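Local coordinates for TetR family transcriptional regulator (Clostridium perfringens, PDB 6AZH), which probably binds operator DNA as a dimer and represses transcription until an effector releases it, possibly regulating fatty acid metabolism, at the interface of chains A and B. Numbering follows the deposited sequence. Chains: chain A/B, TetR family transcriptional regulator.

The interface of chains A and B. Residues chain A 164, 170, 177, 180; chain B 146, 148-149.
With CG anti to the backbone N in both residues, chi1 174° in A:Tyr164 and -176° in B:Asp146, the two side chains reach toward each other tip to tip. The phenol OH donates to the carboxylate OD2 of B:Asp146 at 2.8 Å, which receives it on its syn lone pair, with ring and carboxylate planes turned steeply apart. The pair illustrates how a helix cap can double as an interface anchor. The other oxygen, OD1, accepts the backbone N of B:Leu149 at 3.0 Å, reached from well above the carboxylate plane; this bond caps the start of helix 147-168 and, together with the phenol bond to OD2, holds the carboxylate in its rotation. A water also links OD1 to the phenol OH.

Over one face of the ring, toward its rim, sits the CD1 methyl of B:Leu149, 3.9 Å from the ring centroid. Its other methyl, CD2, turns to CB of A:Glu180 and, more distantly, to A:Val177 CG1. At the ring edge lies the hydroxyl of B:Ser148, whose OG accepts from NZ of A:Lys170 at 3.2 Å, the lysine chain being bent near its end. On the far side of the aspartate, the backbone N of B:Asp146 gives a nearly straight bond to OE1 of A:Glu180 at 3.0 Å, and a water joins OE1 to B:Asp146 O. OE2 of A:Glu180 and OD2 of B:Asp146 stand 4.9 Å apart; if both groups are charged, the amide and phenol donors may offset some of their repulsion.

The patch sets the N-terminal end of B helix 147-168 against the C-terminal end of A helix 147-165, the following loop and helix 174-187; two-fold symmetry repeats it in this C-terminal interface, where TetR regulators typically dimerise.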
loop_
_atom_site.group_PDB
_atom_site.type_symbol
_atom_site.label_atom_id
_atom_site.label_comp_id
_atom_site.label_asym_id
_atom_site.label_seq_id
_atom_site.Cartn_x
_atom_site.Cartn_y
_atom_site.Cartn_z
ATOM N N TYR A 164 -3.020 -8.735 1.116
ATOM C CA TYR A 164 -3.420 -10.015 1.685
ATOM C C TYR A 164 -4.628 -10.602 0.963
ATOM O O TYR A 164 -4.700 -11.819 0.763
ATOM C CB TYR A 164 -3.713 -9.810 3.168
ATOM C CG TYR A 164 -4.268 -10.994 3.911
ATOM C CD1 TYR A 164 -3.439 -12.028 4.321
ATOM C CD2 TYR A 164 -5.610 -11.041 4.276
ATOM C CE1 TYR A 164 -3.936 -13.110 5.038
ATOM C CE2 TYR A 164 -6.116 -12.117 5.006
ATOM C CZ TYR A 164 -5.266 -13.146 5.381
ATOM O OH TYR A 164 -5.741 -14.227 6.103
ATOM N N LYS A 170 -5.601 -18.693 -0.163
ATOM C CA LYS A 170 -6.635 -18.655 0.857
ATOM C C LYS A 170 -7.798 -17.829 0.333
ATOM O O LYS A 170 -7.682 -17.117 -0.666
ATOM C CB LYS A 170 -6.105 -18.068 2.172
ATOM C CG LYS A 170 -5.293 -16.794 1.978
ATOM C CD LYS A 170 -4.647 -16.333 3.276
ATOM C CE LYS A 170 -3.539 -17.276 3.707
ATOM N NZ LYS A 170 -2.199 -16.765 3.308
ATOM N N VAL A 177 -11.409 -10.546 9.225
ATOM C CA VAL A 177 -10.318 -9.583 9.121
ATOM C C VAL A 177 -10.604 -8.355 9.965
ATOM O O VAL A 177 -9.713 -7.847 10.655
ATOM C CB VAL A 177 -10.071 -9.206 7.649
ATOM C CG1 VAL A 177 -9.132 -8.035 7.578
ATOM C CG2 VAL A 177 -9.493 -10.400 6.901
ATOM N N GLU A 180 -9.942 -9.332 13.608
ATOM C CA GLU A 180 -8.531 -9.538 13.931
ATOM C C GLU A 180 -7.776 -8.220 13.933
ATOM O O GLU A 180 -6.973 -7.957 14.833
ATOM C CB GLU A 180 -7.873 -10.508 12.935
ATOM C CG GLU A 180 -8.294 -11.964 13.059
ATOM C CD GLU A 180 -7.172 -12.886 13.537
ATOM O OE1 GLU A 180 -6.077 -12.392 13.890
ATOM O OE2 GLU A 180 -7.396 -14.121 13.558
ATOM N N ASP B 146 -4.234 -14.740 13.309
ATOM C CA ASP B 146 -3.970 -15.025 11.903
ATOM C C ASP B 146 -2.569 -14.527 11.557
ATOM O O ASP B 146 -2.346 -13.318 11.438
ATOM C CB ASP B 146 -5.041 -14.357 11.051
ATOM C CG ASP B 146 -4.911 -14.669 9.567
ATOM O OD1 ASP B 146 -3.820 -15.046 9.090
ATOM O OD2 ASP B 146 -5.918 -14.491 8.850
ATOM N N SER B 148 -0.555 -14.907 8.899
ATOM C CA SER B 148 -0.338 -14.311 7.587
ATOM C C SER B 148 -0.932 -12.910 7.518
ATOM O O SER B 148 -0.317 -11.993 6.960
ATOM C CB SER B 148 -0.924 -15.212 6.507
ATOM O OG SER B 148 -0.674 -14.651 5.235
ATOM N N LEU B 149 -2.124 -12.717 8.093
ATOM C CA LEU B 149 -2.689 -11.374 8.139
ATOM C C LEU B 149 -1.784 -10.437 8.927
ATOM O O LEU B 149 -1.485 -9.325 8.484
ATOM C CB LEU B 149 -4.096 -11.407 8.735
ATOM C CG LEU B 149 -4.763 -10.035 8.851
ATOM C CD1 LEU B 149 -4.901 -9.408 7.460
ATOM C CD2 LEU B 149 -6.131 -10.164 9.510
HETATM O O HOH W 1 -3.878 -11.157 12.689
HETATM O O HOH W 2 -4.411 -16.121 6.910
#